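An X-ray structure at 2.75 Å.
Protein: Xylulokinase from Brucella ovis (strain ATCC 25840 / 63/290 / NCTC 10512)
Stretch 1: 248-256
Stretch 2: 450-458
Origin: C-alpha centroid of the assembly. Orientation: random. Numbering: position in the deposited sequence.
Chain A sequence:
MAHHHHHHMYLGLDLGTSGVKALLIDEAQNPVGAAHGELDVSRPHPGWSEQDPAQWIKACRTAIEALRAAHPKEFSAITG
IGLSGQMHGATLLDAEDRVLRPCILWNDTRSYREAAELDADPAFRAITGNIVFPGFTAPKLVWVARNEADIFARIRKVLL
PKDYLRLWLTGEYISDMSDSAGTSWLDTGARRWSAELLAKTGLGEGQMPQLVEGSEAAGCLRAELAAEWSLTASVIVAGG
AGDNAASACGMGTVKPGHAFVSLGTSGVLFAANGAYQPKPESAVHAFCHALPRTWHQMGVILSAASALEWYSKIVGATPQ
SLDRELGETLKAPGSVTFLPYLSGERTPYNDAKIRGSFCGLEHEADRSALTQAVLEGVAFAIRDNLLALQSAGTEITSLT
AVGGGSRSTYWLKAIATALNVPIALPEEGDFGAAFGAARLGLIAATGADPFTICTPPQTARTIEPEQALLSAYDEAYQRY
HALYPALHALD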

ATOM      1  N   ALA A 248       3.663  -5.139  -4.950  1.00 32.27           N
ATOM      2  CA  ALA A 248       4.295  -6.429  -4.679  1.00 36.19           C
ATOM      3  C   ALA A 248       4.382  -7.304  -5.930  1.00 36.62           C
ATOM      4  O   ALA A 248       5.384  -8.001  -6.129  1.00 30.65           O
ATOM      5  N   CYS A 249       3.354  -7.267  -6.794  1.00 35.54           N
ATOM      6  CA  CYS A 249       3.445  -7.953  -8.084  1.00 35.77           C
ATOM      7  C   CYS A 249       4.529  -7.352  -8.955  1.00 38.97           C
ATOM      8  O   CYS A 249       5.225  -8.072  -9.668  1.00 48.81           O
ATOM      9  N   GLY A 250       4.702  -6.031  -8.904  1.00 41.44           N
ATOM     10  CA  GLY A 250       5.798  -5.420  -9.637  1.00 41.82           C
ATOM     11  C   GLY A 250       7.156  -5.824  -9.099  1.00 41.87           C
ATOM     12  O   GLY A 250       8.128  -5.898  -9.850  1.00 39.82           O
ATOM     13  N   MET A 251       7.239  -6.101  -7.802  1.00 48.00           N
ATOM     14  CA  MET A 251       8.496  -6.417  -7.149  1.00 48.26           C
ATOM     15  C   MET A 251       8.820  -7.901  -7.120  1.00 44.66           C
ATOM     16  O   MET A 251       9.945  -8.257  -6.754  1.00 46.82           O
ATOM     17  N   GLY A 252       7.887  -8.773  -7.504  1.00 42.12           N
ATOM     18  CA  GLY A 252       8.087 -10.202  -7.360  1.00 39.47           C
ATOM     19  C   GLY A 252       7.798 -10.740  -5.976  1.00 41.29           C
ATOM     20  O   GLY A 252       8.177 -11.882  -5.677  1.00 57.21           O
ATOM     21  N   THR A 253       7.135  -9.966  -5.120  1.00 31.78           N
ATOM     22  CA  THR A 253       6.847 -10.413  -3.762  1.00 45.26           C
ATOM     23  C   THR A 253       5.490 -11.125  -3.722  1.00 40.09           C
ATOM     24  O   THR A 253       4.476 -10.586  -3.294  1.00 35.73           O
ATOM     25  N   VAL A 254       5.485 -12.361  -4.216  1.00 31.84           N
ATOM     26  CA  VAL A 254       4.250 -13.130  -4.316  1.00 38.73           C
ATOM     27  C   VAL A 254       4.395 -14.537  -3.729  1.00 36.93           C
ATOM     28  O   VAL A 254       3.393 -15.223  -3.495  1.00 44.02           O
ATOM     29  N   LYS A 255       5.697 -15.010  -3.470  1.00 35.38           N
ATOM     30  CA  LYS A 255       5.803 -16.351  -2.876  1.00 43.60           C
ATOM     31  C   LYS A 255       5.902 -16.275  -1.360  1.00 54.57           C
ATOM     32  O   LYS A 255       6.373 -15.270  -0.817  1.00 57.40           O
ATOM     33  N   PRO A 256       5.433 -17.307  -0.656  1.00 53.37           N
ATOM     34  CA  PRO A 256       5.442 -17.263   0.813  1.00 50.60           C
ATOM     35  C   PRO A 256       6.822 -17.009   1.401  1.00 45.67           C
ATOM     36  O   PRO A 256       7.822 -17.632   1.017  1.00 44.68           O
ATOM     37  N   PRO A 450       0.535 -16.752 -13.187  1.00 51.27           N
ATOM     38  CA  PRO A 450       0.963 -15.454 -12.648  1.00 47.51           C
ATOM     39  C   PRO A 450       2.274 -15.528 -11.881  1.00 46.01           C
ATOM     40  O   PRO A 450       2.994 -14.524 -11.828  1.00 52.78           O
ATOM     41  N   PHE A 451       2.631 -16.685 -11.315  1.00 49.41           N
ATOM     42  CA  PHE A 451       3.892 -16.769 -10.579  1.00 53.55           C
ATOM     43  C   PHE A 451       5.097 -16.811 -11.506  1.00 54.23           C
ATOM     44  O   PHE A 451       6.200 -16.453 -11.079  1.00 67.29           O
ATOM     45  N   THR A 452       4.920 -17.216 -12.761  1.00 53.64           N
ATOM     46  CA  THR A 452       6.043 -17.137 -13.684  1.00 58.62           C
ATOM     47  C   THR A 452       6.222 -15.738 -14.255  1.00 52.32           C
ATOM     48  O   THR A 452       7.296 -15.428 -14.762  1.00 70.09           O
ATOM     49  N   ILE A 453       5.234 -14.866 -14.137  1.00 51.51           N
ATOM     50  CA  ILE A 453       5.352 -13.512 -14.675  1.00 55.75           C
ATOM     51  C   ILE A 453       5.921 -12.544 -13.641  1.00 46.93           C
ATOM     52  O   ILE A 453       6.827 -11.764 -13.937  1.00 41.15           O
ATOM     53  N   CYS A 454       5.414 -12.591 -12.412  1.00 45.29           N
ATOM     54  CA  CYS A 454       5.783 -11.649 -11.358  1.00 38.21           C
ATOM     55  C   CYS A 454       7.100 -12.065 -10.700  1.00 38.72           C
ATOM     56  O   CYS A 454       7.153 -12.525  -9.559  1.00 46.85           O
ATOM     57  N   THR A 455       8.203 -11.833 -11.436  1.00 39.66           N
ATOM     58  CA  THR A 455       9.561 -12.176 -11.039  1.00 40.64           C
ATOM     59  C   THR A 455      10.203 -11.022 -10.274  1.00 42.36           C
ATOM     60  O   THR A 455       9.807  -9.858 -10.428  1.00 41.10           O
ATOM     61  N   PRO A 456      11.171 -11.303  -9.403  1.00 45.84           N
ATOM     62  CA  PRO A 456      11.878 -10.207  -8.728  1.00 38.26           C
ATOM     63  C   PRO A 456      12.754  -9.460  -9.715  1.00 39.21           C
ATOM     64  O   PRO A 456      13.135 -10.006 -10.766  1.00 59.27           O
ATOM     65  N   PRO A 457      13.053  -8.197  -9.455  1.00 44.12           N
ATOM     66  CA  PRO A 457      13.959  -7.456 -10.342  1.00 42.85           C
ATOM     67  C   PRO A 457      15.398  -7.857 -10.085  1.00 41.19           C
ATOM     68  O   PRO A 457      15.716  -8.551  -9.125  1.00 48.34           O
ATOM     69  N   GLN A 458      16.271  -7.444 -10.984  1.00 43.01           N
ATOM     70  CA  GLN A 458      17.683  -7.693 -10.735  1.00 51.30           C
ATOM     71  C   GLN A 458      18.166  -6.849  -9.553  1.00 46.99           C
ATOM     72  O   GLN A 458      17.760  -5.697  -9.368  1.00 42.27           O
TER

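No hydrogen bond crosses between these two stretches, in which no two touching residues are fewer than 196 positions apart in the chain; packing and CA-H...O contacts join them. Ala248 lies out of reach, but its carbonyl oxygen ties up the helix end, accepting a hydrogen bond from Thr253 N at 2.8 Å. Cys249, buried and with chi1 in the m well, points sideways, and its CB lies 3.9 Å from SG of Cys454. That cysteine, also m, points toward the first stretch, where its CB comes within 3.6 Å of Cys249 O. A small, weakly polar side chain suits such a buried site, and the contact is apolar packing.

Gly250 contributes only backbone, and the side chain of Met251 points away, with chi1 t, so that its CG only brushes Pro457 CD at 4.5 Å. The Met251 carbonyl does more: its O lies 3.1 Å from Pro457 CD and accepts a CA-H...O contact from Pro456 CA at 3.4 Å. Proline has no amide hydrogen to offer.

Gly252 leaves the helix with positive phi, and its CA sits 3.3 Å from Cys454 O in a second CA-H...O contact. A CB here would point toward the other stretch and clash with Pro456 N and Thr455 C, while the backbone angles by themselves call for glycine.

Thr253 turns away, whereas Val254, chi1 m, points toward the second stretch. Its CG1 lies 4.2 Å from Cys454 CB, and its CG2 lies 3.5 Å from Phe451 CD1 and also 3.9 Å from Cys454 O. Phe451, chi1 m, starts sideways, but its ring comes nearer, with CE1 3.3 Å from Val254 O, which approaches the ring edge. Finally, exposed Lys255 lays its aliphatic CG 4.4 Å from Phe451 CD1, while the rest of its chain runs away from the ring, carrying NZ with it.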

ATOM      1  CB  ALA A 248       3.530  -7.163  -3.578  1.00 27.72           C
ATOM      2  CB  CYS A 249       2.118  -7.898  -8.838  1.00 39.80           C
ATOM      3  SG  CYS A 249       0.811  -8.938  -8.193  1.00 30.97           S
ATOM      4  CB  MET A 251       8.465  -5.933  -5.705  1.00 55.70           C
ATOM      5  CG  MET A 251       9.843  -5.693  -5.159  1.00 75.35           C
ATOM      6  SD  MET A 251      10.153  -3.968  -5.435  1.00 78.68           S
ATOM      7  CE  MET A 251       8.718  -3.383  -4.475  1.00 64.77           C
ATOM      8  CB  THR A 253       6.883  -9.231  -2.811  1.00 45.55           C
ATOM      9  OG1 THR A 253       8.039  -8.450  -3.099  1.00 53.15           O
ATOM     10  CG2 THR A 253       6.957  -9.723  -1.399  1.00 36.90           C
ATOM     11  CB  VAL A 254       3.781 -13.181  -5.779  1.00 33.88           C
ATOM     12  CG1 VAL A 254       3.489 -11.798  -6.284  1.00 31.83           C
ATOM     13  CG2 VAL A 254       4.841 -13.816  -6.634  1.00 34.52           C
ATOM     14  CB  LYS A 255       7.031 -17.095  -3.404  1.00 44.98           C
ATOM     15  CG  LYS A 255       6.938 -17.536  -4.865  1.00 55.97           C
ATOM     16  CD  LYS A 255       8.005 -18.564  -5.221  1.00 65.33           C
ATOM     17  CE  LYS A 255       9.397 -17.961  -5.378  1.00 62.92           C
ATOM     18  NZ  LYS A 255      10.321 -18.953  -6.058  1.00 75.93           N
ATOM     19  CB  PRO A 256       4.897 -18.637   1.214  1.00 43.21           C
ATOM     20  CG  PRO A 256       4.059 -19.055   0.084  1.00 53.03           C
ATOM     21  CD  PRO A 256       4.539 -18.356  -1.162  1.00 55.69           C
ATOM     22  CB  PRO A 450      -0.225 -15.021 -11.767  1.00 44.50           C
ATOM     23  CG  PRO A 450      -0.891 -16.280 -11.386  1.00 44.48           C
ATOM     24  CD  PRO A 450      -0.717 -17.218 -12.562  1.00 52.31           C
ATOM     25  CB  PHE A 451       3.921 -17.974  -9.636  1.00 49.56           C
ATOM     26  CG  PHE A 451       3.059 -17.811  -8.423  1.00 48.09           C
ATOM     27  CD1 PHE A 451       3.402 -16.907  -7.430  1.00 50.39           C
ATOM     28  CD2 PHE A 451       1.907 -18.557  -8.264  1.00 53.89           C
ATOM     29  CE1 PHE A 451       2.606 -16.747  -6.289  1.00 46.91           C
ATOM     30  CE2 PHE A 451       1.111 -18.400  -7.133  1.00 61.21           C
ATOM     31  CZ  PHE A 451       1.468 -17.491  -6.144  1.00 53.81           C
ATOM     32  CB  THR A 452       5.902 -18.156 -14.833  1.00 57.67           C
ATOM     33  OG1 THR A 452       4.864 -17.770 -15.745  1.00 58.44           O
ATOM     34  CG2 THR A 452       5.568 -19.513 -14.266  1.00 54.20           C
ATOM     35  CB  ILE A 453       3.978 -13.044 -15.202  1.00 53.82           C
ATOM     36  CG1 ILE A 453       3.491 -14.009 -16.282  1.00 52.07           C
ATOM     37  CG2 ILE A 453       4.074 -11.651 -15.753  1.00 50.20           C
ATOM     38  CD1 ILE A 453       4.512 -14.299 -17.352  1.00 48.98           C
ATOM     39  CB  CYS A 454       4.667 -11.557 -10.336  1.00 39.25           C
ATOM     40  SG  CYS A 454       3.117 -10.934 -11.001  1.00 42.63           S
ATOM     41  CB  THR A 455      10.419 -12.515 -12.273  1.00 51.84           C
ATOM     42  OG1 THR A 455      10.472 -11.403 -13.173  1.00 55.08           O
ATOM     43  CG2 THR A 455       9.877 -13.745 -13.036  1.00 56.16           C
ATOM     44  CB  PRO A 456      12.720 -10.929  -7.662  1.00 38.97           C
ATOM     45  CG  PRO A 456      12.878 -12.334  -8.185  1.00 41.30           C
ATOM     46  CD  PRO A 456      11.601 -12.635  -8.942  1.00 41.11           C
ATOM     47  CB  PRO A 457      13.710  -5.992  -9.969  1.00 42.81           C
ATOM     48  CG  PRO A 457      13.205  -6.057  -8.550  1.00 40.59           C
ATOM     49  CD  PRO A 457      12.411  -7.323  -8.456  1.00 40.62           C
ATOM     50  CB  GLN A 458      18.515  -7.427 -11.988  1.00 56.69           C
ATOM     51  CG  GLN A 458      18.368  -8.544 -13.008  1.00 60.59           C
ATOM     52  CD  GLN A 458      19.236  -8.358 -14.222  1.00 71.09           C
ATOM     53  OE1 GLN A 458      19.575  -7.231 -14.589  1.00 83.45           O
ATOM     54  NE2 GLN A 458      19.610  -9.463 -14.856  1.00 67.61           N
TER